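Local coordinates for uncharacterized protein (PDB 4ECO) that is of unknown function but is a leucine-rich repeat protein, probably a binding protein as many members of this family are, at residues A[293-298]-A[310-315]; A[297-302]-A[327-332]. All coordinates share one frame; numbering follows the deposited sequence.

Overall arrangement
Both contacts spring from helix 288-300 and lie about 12 Å apart, centre to centre, on the same side of the chain's centre. Interaction 1 joins the helix to strand 309-311 and the turn after it; interaction 2 takes the last turn of the helix, sharing Ala297 and Leu298, and joins it to the loop between helix 323-326 and strand 334-336. The two meet in one apolar cluster: Trp295 NE1 lies 3.5 Å from Met329 SE, and Ile310 CD1 lies 3.8 Å from Leu332 CD1. Helix, strand and following loop thus close over a common core, as successive parts of a leucine-rich repeat solenoid do.

Interaction 1 (A[293-298]-A[310-315]); sequences DDWQAL and IYIGYN
Ile310 opens the contact by pushing its CD1 against the pyrrole part of the Trp295 indole, 3.7 Å from NE1 and 4.1 Å from CE2. The methyl meets the ring system obliquely, and it gets there because CG1 sits beside the backbone N and the chain continues fully extended (chi2 177°). On the helix, Trp295 holds its CG anti to the backbone N (chi1 -177°), which sends the indole out from the helix toward the side chains of the strand. Tyr311 turns to the other side of the strand, where its hydroxyl is hydrogen-bonded to Arg142 O. This division follows the leucine-rich repeat pattern LxxLxLxxNxL, in which Ile310 and Ile312 take the inward leucine positions and the residue between them faces the concave surface; helix 288-300 lies on the convex side. Ile312 CD1 then touches the benzene half of the indole, 4.3 Å from Trp295 CE3, again at an oblique slant, so that two isoleucines serve one ring. Phe320 and Leu335 add further apolar cover to Trp295. Past Gly313, Tyr314 stacks its ring on Tyr339. Asn315 stands at the asparagine position of the pattern: its ND2 donates to Ile312 O at 2.8 Å, nearly straight (165°) but from above the carbonyl plane, and also bonds Val280 O in the preceding turn.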
ATOM      1  N   ASP A 293       6.504  12.952 -19.176  1.00 50.36           N
ATOM      2  CA  ASP A 293       6.729  12.814 -20.612  1.00 51.33           C
ATOM      3  C   ASP A 293       7.021  11.347 -21.008  1.00 54.77           C
ATOM      4  O   ASP A 293       6.460  10.883 -22.001  1.00 56.26           O
ATOM      5  CB  ASP A 293       7.869  13.744 -21.056  1.00 53.77           C
ATOM      6  CG  ASP A 293       7.473  15.219 -21.086  1.00 69.11           C
ATOM      7  OD1 ASP A 293       6.251  15.514 -21.206  1.00 71.40           O
ATOM      8  OD2 ASP A 293       8.386  16.083 -21.043  1.00 75.78           O
ATOM      9  N   ASP A 294       7.834  10.616 -20.216  1.00 49.47           N
ATOM     10  CA  ASP A 294       8.140   9.199 -20.474  1.00 48.78           C
ATOM     11  C   ASP A 294       6.872   8.346 -20.295  1.00 53.24           C
ATOM     12  O   ASP A 294       6.610   7.474 -21.138  1.00 53.63           O
ATOM     13  CB  ASP A 294       9.281   8.679 -19.578  1.00 48.27           C
ATOM     14  CG  ASP A 294      10.657   9.265 -19.857  1.00 53.80           C
ATOM     15  OD1 ASP A 294      11.028   9.392 -21.066  1.00 58.90           O
ATOM     16  OD2 ASP A 294      11.407   9.505 -18.882  1.00 46.79           O
ATOM     17  N   TRP A 295       6.072   8.623 -19.222  1.00 47.82           N
ATOM     18  CA  TRP A 295       4.787   7.950 -18.972  1.00 46.59           C
ATOM     19  C   TRP A 295       3.845   8.228 -20.156  1.00 50.84           C
ATOM     20  O   TRP A 295       3.283   7.265 -20.704  1.00 51.62           O
ATOM     21  CB  TRP A 295       4.168   8.400 -17.631  1.00 43.72           C
ATOM     22  CG  TRP A 295       2.871   7.735 -17.217  1.00 44.31           C
ATOM     23  CD1 TRP A 295       2.128   6.841 -17.932  1.00 47.52           C
ATOM     24  CD2 TRP A 295       2.139   7.969 -15.990  1.00 43.54           C
ATOM     25  NE1 TRP A 295       0.992   6.488 -17.226  1.00 46.38           N
ATOM     26  CE2 TRP A 295       0.970   7.171 -16.038  1.00 46.90           C
ATOM     27  CE3 TRP A 295       2.358   8.781 -14.857  1.00 43.78           C
ATOM     28  CZ2 TRP A 295       0.023   7.161 -14.998  1.00 45.24           C
ATOM     29  CZ3 TRP A 295       1.434   8.751 -13.821  1.00 44.33           C
ATOM     30  CH2 TRP A 295       0.282   7.952 -13.898  1.00 44.97           C
ATOM     31  N   GLN A 296       3.753   9.518 -20.607  1.00 45.40           N
ATOM     32  CA  GLN A 296       2.889   9.916 -21.718  1.00 46.46           C
ATOM     33  C   GLN A 296       3.239   9.138 -22.960  1.00 52.66           C
ATOM     34  O   GLN A 296       2.344   8.607 -23.625  1.00 52.75           O
ATOM     35  CB  GLN A 296       2.961  11.428 -21.992  1.00 48.40           C
ATOM     36  CG  GLN A 296       1.794  11.921 -22.853  1.00 56.50           C
ATOM     37  CD  GLN A 296       1.530  13.408 -22.766  1.00 71.22           C
ATOM     38  OE1 GLN A 296       1.156  13.978 -21.719  1.00 69.63           O
ATOM     39  NE2 GLN A 296       1.613  14.042 -23.905  1.00 48.13           N
ATOM     40  N   ALA A 297       4.555   9.042 -23.240  1.00 50.68           N
ATOM     41  CA  ALA A 297       5.130   8.341 -24.385  1.00 50.83           C
ATOM     42  C   ALA A 297       4.716   6.865 -24.378  1.00 56.92           C
ATOM     43  O   ALA A 297       4.366   6.329 -25.433  1.00 57.25           O
ATOM     44  CB  ALA A 297       6.639   8.471 -24.363  1.00 50.54           C
ATOM     45  N   LEU A 298       4.712   6.231 -23.174  1.00 53.17           N
ATOM     46  CA  LEU A 298       4.299   4.843 -22.994  1.00 52.34           C
ATOM     47  C   LEU A 298       2.813   4.674 -23.357  1.00 56.68           C
ATOM     48  O   LEU A 298       2.492   3.780 -24.145  1.00 56.36           O
ATOM     49  CB  LEU A 298       4.578   4.360 -21.566  1.00 50.56           C
ATOM     50  CG  LEU A 298       6.029   3.995 -21.256  1.00 53.16           C
ATOM     51  CD1 LEU A 298       6.271   3.930 -19.774  1.00 50.57           C
ATOM     52  CD2 LEU A 298       6.418   2.701 -21.914  1.00 56.67           C
ATOM     53  N   ILE A 310       1.150  -0.309 -12.897  1.00 38.96           N
ATOM     54  CA  ILE A 310       2.147   0.759 -12.857  1.00 39.17           C
ATOM     55  C   ILE A 310       2.578   1.003 -11.399  1.00 42.33           C
ATOM     56  O   ILE A 310       1.753   1.369 -10.557  1.00 43.87           O
ATOM     57  CB  ILE A 310       1.647   2.088 -13.521  1.00 43.11           C
ATOM     58  CG1 ILE A 310       1.264   1.890 -15.009  1.00 44.48           C
ATOM     59  CG2 ILE A 310       2.701   3.188 -13.369  1.00 42.71           C
ATOM     60  CD1 ILE A 310       0.686   3.099 -15.742  1.00 46.72           C
ATOM     61  N   TYR A 311       3.859   0.787 -11.110  1.00 36.37           N
ATOM     62  CA  TYR A 311       4.452   1.128  -9.820  1.00 35.32           C
ATOM     63  C   TYR A 311       5.313   2.355 -10.097  1.00 39.25           C
ATOM     64  O   TYR A 311       6.346   2.219 -10.768  1.00 38.47           O
ATOM     65  CB  TYR A 311       5.244  -0.046  -9.182  1.00 35.98           C
ATOM     66  CG  TYR A 311       4.440  -1.275  -8.819  1.00 37.58           C
ATOM     67  CD1 TYR A 311       3.503  -1.241  -7.788  1.00 40.29           C
ATOM     68  CD2 TYR A 311       4.665  -2.494  -9.454  1.00 37.43           C
ATOM     69  CE1 TYR A 311       2.770  -2.375  -7.438  1.00 41.02           C
ATOM     70  CE2 TYR A 311       3.969  -3.642  -9.085  1.00 38.40           C
ATOM     71  CZ  TYR A 311       3.020  -3.579  -8.075  1.00 46.58           C
ATOM     72  OH  TYR A 311       2.337  -4.711  -7.694  1.00 48.52           O
ATOM     73  N   ILE A 312       4.847   3.562  -9.705  1.00 35.61           N
ATOM     74  CA  ILE A 312       5.608   4.766 -10.043  1.00 36.55           C
ATOM     75  C   ILE A 312       5.801   5.659  -8.771  1.00 42.86           C
ATOM     76  O   ILE A 312       6.102   6.861  -8.881  1.00 42.68           O
ATOM     77  CB  ILE A 312       4.961   5.520 -11.257  1.00 39.96           C
ATOM     78  CG1 ILE A 312       5.904   6.583 -11.856  1.00 40.21           C
ATOM     79  CG2 ILE A 312       3.544   6.046 -10.976  1.00 41.39           C
ATOM     80  CD1 ILE A 312       5.795   6.790 -13.345  1.00 46.09           C
ATOM     81  N   GLY A 313       5.714   5.031  -7.591  1.00 39.56           N
ATOM     82  CA  GLY A 313       5.941   5.713  -6.319  1.00 39.08           C
ATOM     83  C   GLY A 313       7.388   6.137  -6.114  1.00 43.00           C
ATOM     84  O   GLY A 313       8.275   5.702  -6.860  1.00 43.15           O
ATOM     85  N   TYR A 314       7.645   6.979  -5.087  1.00 39.35           N
ATOM     86  CA  TYR A 314       8.978   7.507  -4.742  1.00 40.35           C
ATOM     87  C   TYR A 314       9.627   8.210  -5.975  1.00 46.41           C
ATOM     88  O   TYR A 314      10.768   7.951  -6.340  1.00 46.81           O
ATOM     89  CB  TYR A 314       9.898   6.418  -4.178  1.00 41.66           C
ATOM     90  CG  TYR A 314       9.434   5.823  -2.867  1.00 44.22           C
ATOM     91  CD1 TYR A 314       9.787   6.404  -1.652  1.00 46.49           C
ATOM     92  CD2 TYR A 314       8.696   4.640  -2.835  1.00 43.84           C
ATOM     93  CE1 TYR A 314       9.380   5.847  -0.438  1.00 45.78           C
ATOM     94  CE2 TYR A 314       8.270   4.089  -1.627  1.00 43.47           C
ATOM     95  CZ  TYR A 314       8.635   4.686  -0.431  1.00 45.58           C
ATOM     96  OH  TYR A 314       8.262   4.135   0.763  1.00 47.58           O
ATOM     97  N   ASN A 315       8.882   9.113  -6.591  1.00 42.81           N
ATOM     98  CA  ASN A 315       9.347   9.817  -7.761  1.00 42.89           C
ATOM     99  C   ASN A 315       9.051  11.310  -7.606  1.00 47.77           C
ATOM    100  O   ASN A 315       8.661  11.736  -6.511  1.00 47.81           O
ATOM    101  CB  ASN A 315       8.717   9.213  -9.026  1.00 39.89           C
ATOM    102  CG  ASN A 315       9.458   8.002  -9.536  1.00 44.01           C
ATOM    103  OD1 ASN A 315      10.681   8.029  -9.752  1.00 36.52           O
ATOM    104  ND2 ASN A 315       8.726   6.941  -9.831  1.00 32.03           N
TER

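Interaction 2 (A[297-302]-A[327-332]); sequences ALADAP and QKMKKL
Ala299 and Met329, here selenomethionine, form the close-packed half of this contact. The methyl CB of Ala299 rests against Met329 CG at 3.8 Å and lies 4.1 Å from Met329 SE. Ala299 CA and Met329 CA are 5.9 Å apart, an approach consistent with the small side chain on the helix. Met329 bends at its last torsion (chi3 87°), and its end also packs on Ile307 and Ile310, inside the fold. Its backbone is the centre of an inverse gamma turn and starts a type I turn closed by Leu332 N donating to Met329 O.

Toward solvent the contact becomes polar and is carried by one long side chain. Lys328 runs extended beyond CG, passing Ala299 O with its CD at 3.4 Å, and delivers NZ to Asp300 OD1 in a 2.9 Å salt bridge. The ammonium comes from above the carboxylate plane, 41° out of it, while the same OD1 is also hydrogen-bonded to Ser325 OG. Cutting Lys328 back to an alanine would probably leave Asp300 without its charged mate from this loop, and strip away the methylenes beyond CB that lie against Ala299 O. A buried apolar seam with a salt bridge along its outer edge thus joins the end of helix 288-300 to the loop leading into strand 334-336, as neighbouring segments pack side by side on the convex side of a leucine-rich repeat solenoid.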
ATOM      1  N   ALA A 297       4.555   9.042 -23.240  1.00 50.68           N
ATOM      2  CA  ALA A 297       5.130   8.341 -24.385  1.00 50.83           C
ATOM      3  C   ALA A 297       4.716   6.865 -24.378  1.00 56.92           C
ATOM      4  O   ALA A 297       4.366   6.329 -25.433  1.00 57.25           O
ATOM      5  CB  ALA A 297       6.639   8.471 -24.363  1.00 50.54           C
ATOM      6  N   LEU A 298       4.712   6.231 -23.174  1.00 53.17           N
ATOM      7  CA  LEU A 298       4.299   4.843 -22.994  1.00 52.34           C
ATOM      8  C   LEU A 298       2.813   4.674 -23.357  1.00 56.68           C
ATOM      9  O   LEU A 298       2.492   3.780 -24.145  1.00 56.36           O
ATOM     10  CB  LEU A 298       4.578   4.360 -21.566  1.00 50.56           C
ATOM     11  CG  LEU A 298       6.029   3.995 -21.256  1.00 53.16           C
ATOM     12  CD1 LEU A 298       6.271   3.930 -19.774  1.00 50.57           C
ATOM     13  CD2 LEU A 298       6.418   2.701 -21.914  1.00 56.67           C
ATOM     14  N   ALA A 299       1.935   5.574 -22.857  1.00 53.72           N
ATOM     15  CA  ALA A 299       0.489   5.585 -23.147  1.00 54.12           C
ATOM     16  C   ALA A 299       0.206   5.783 -24.653  1.00 59.85           C
ATOM     17  O   ALA A 299      -0.709   5.149 -25.207  1.00 61.05           O
ATOM     18  CB  ALA A 299      -0.182   6.687 -22.354  1.00 54.33           C
ATOM     19  N   ASP A 300       1.014   6.642 -25.311  1.00 55.32           N
ATOM     20  CA  ASP A 300       0.864   6.968 -26.731  1.00 56.02           C
ATOM     21  C   ASP A 300       1.418   5.852 -27.634  1.00 61.50           C
ATOM     22  O   ASP A 300       0.998   5.750 -28.791  1.00 63.49           O
ATOM     23  CB  ASP A 300       1.546   8.307 -27.047  1.00 57.16           C
ATOM     24  CG  ASP A 300       0.903   9.511 -26.378  1.00 61.76           C
ATOM     25  OD1 ASP A 300      -0.336   9.466 -26.116  1.00 58.41           O
ATOM     26  OD2 ASP A 300       1.625  10.501 -26.123  1.00 68.13           O
ATOM     27  N   ALA A 301       2.340   5.017 -27.117  1.00 56.66           N
ATOM     28  CA  ALA A 301       2.914   3.901 -27.878  1.00 56.57           C
ATOM     29  C   ALA A 301       1.942   2.696 -27.879  1.00 58.58           C
ATOM     30  O   ALA A 301       1.025   2.678 -27.045  1.00 56.39           O
ATOM     31  CB  ALA A 301       4.271   3.501 -27.297  1.00 56.21           C
ATOM     32  N   PRO A 302       2.094   1.692 -28.797  1.00 55.94           N
ATOM     33  CA  PRO A 302       1.144   0.554 -28.813  1.00 56.43           C
ATOM     34  C   PRO A 302       1.080  -0.221 -27.502  1.00 61.68           C
ATOM     35  O   PRO A 302       0.030  -0.811 -27.219  1.00 63.01           O
ATOM     36  CB  PRO A 302       1.683  -0.341 -29.932  1.00 58.86           C
ATOM     37  CG  PRO A 302       2.408   0.610 -30.850  1.00 63.46           C
ATOM     38  CD  PRO A 302       3.065   1.584 -29.912  1.00 58.00           C
ATOM     39  N   GLN A 327      -6.474   7.941 -21.392  1.00 55.26           N
ATOM     40  CA  GLN A 327      -7.648   7.235 -21.928  1.00 56.77           C
ATOM     41  C   GLN A 327      -7.280   5.989 -22.747  1.00 59.54           C
ATOM     42  O   GLN A 327      -8.091   5.058 -22.836  1.00 61.20           O
ATOM     43  CB  GLN A 327      -8.467   8.169 -22.841  1.00 60.81           C
ATOM     44  CG  GLN A 327      -9.266   9.296 -22.174  1.00 89.02           C
ATOM     45  CD  GLN A 327      -9.729  10.338 -23.190  1.00116.02           C
ATOM     46  OE1 GLN A 327      -9.425  10.276 -24.399  1.00108.28           O
ATOM     47  NE2 GLN A 327     -10.460  11.343 -22.715  1.00113.10           N
ATOM     48  N   LYS A 328      -6.087   6.007 -23.389  1.00 52.24           N
ATOM     49  CA  LYS A 328      -5.572   4.938 -24.250  1.00 50.64           C
ATOM     50  C   LYS A 328      -5.215   3.679 -23.457  1.00 53.48           C
ATOM     51  O   LYS A 328      -5.299   2.579 -23.995  1.00 54.78           O
ATOM     52  CB  LYS A 328      -4.327   5.399 -25.027  1.00 50.78           C
ATOM     53  CG  LYS A 328      -4.491   6.670 -25.837  1.00 44.65           C
ATOM     54  CD  LYS A 328      -3.202   7.033 -26.573  1.00 46.84           C
ATOM     55  CE  LYS A 328      -3.396   8.218 -27.487  1.00 51.56           C
ATOM     56  NZ  LYS A 328      -2.153   8.557 -28.218  1.00 69.29           N
HETATM   57  N   MSE A 329      -4.810   3.835 -22.195  1.00 48.45           N
HETATM   58  CA  MSE A 329      -4.382   2.731 -21.311  1.00 46.29           C
HETATM   59  C   MSE A 329      -5.592   1.930 -20.761  1.00 51.11           C
HETATM   60  O   MSE A 329      -5.748   1.751 -19.545  1.00 48.65           O
HETATM   61  CB  MSE A 329      -3.542   3.285 -20.150  1.00 45.84           C
HETATM   62  CG  MSE A 329      -2.435   4.225 -20.583  1.00 50.70           C
HETATM   63 SE   MSE A 329      -1.220   4.448 -19.105  0.75 54.10          SE
HETATM   64  CE  MSE A 329      -0.110   2.957 -19.481  1.00 50.84           C
ATOM     65  N   LYS A 330      -6.408   1.406 -21.690  1.00 50.20           N
ATOM     66  CA  LYS A 330      -7.650   0.660 -21.447  1.00 50.78           C
ATOM     67  C   LYS A 330      -7.431  -0.533 -20.541  1.00 54.45           C
ATOM     68  O   LYS A 330      -8.298  -0.818 -19.734  1.00 55.01           O
ATOM     69  CB  LYS A 330      -8.284   0.196 -22.772  1.00 54.26           C
ATOM     70  CG  LYS A 330      -8.538   1.382 -23.702  1.00 70.46           C
ATOM     71  CD  LYS A 330      -9.455   1.098 -24.873  1.00 81.49           C
ATOM     72  CE  LYS A 330      -9.678   2.353 -25.689  1.00 95.55           C
ATOM     73  NZ  LYS A 330      -8.406   2.868 -26.278  1.00105.63           N
ATOM     74  N   LYS A 331      -6.278  -1.202 -20.631  1.00 50.99           N
ATOM     75  CA  LYS A 331      -6.029  -2.386 -19.818  1.00 50.08           C
ATOM     76  C   LYS A 331      -5.498  -2.045 -18.401  1.00 52.69           C
ATOM     77  O   LYS A 331      -5.289  -2.986 -17.627  1.00 51.81           O
ATOM     78  CB  LYS A 331      -5.043  -3.335 -20.533  1.00 52.38           C
ATOM     79  CG  LYS A 331      -5.682  -4.291 -21.529  1.00 57.47           C
ATOM     80  CD  LYS A 331      -4.656  -5.234 -22.126  1.00 65.89           C
ATOM     81  CE  LYS A 331      -5.102  -6.671 -22.072  1.00 83.42           C
ATOM     82  NZ  LYS A 331      -4.059  -7.585 -22.600  1.00100.41           N
ATOM     83  N   LEU A 332      -5.334  -0.737 -18.029  1.00 47.20           N
ATOM     84  CA  LEU A 332      -4.792  -0.360 -16.713  1.00 44.70           C
ATOM     85  C   LEU A 332      -5.692  -0.809 -15.545  1.00 51.07           C
ATOM     86  O   LEU A 332      -6.885  -0.516 -15.541  1.00 53.25           O
ATOM     87  CB  LEU A 332      -4.544   1.155 -16.609  1.00 43.42           C
ATOM     88  CG  LEU A 332      -3.878   1.678 -15.314  1.00 43.97           C
ATOM     89  CD1 LEU A 332      -2.470   1.101 -15.120  1.00 41.83           C
ATOM     90  CD2 LEU A 332      -3.839   3.182 -15.314  1.00 43.23           C
TER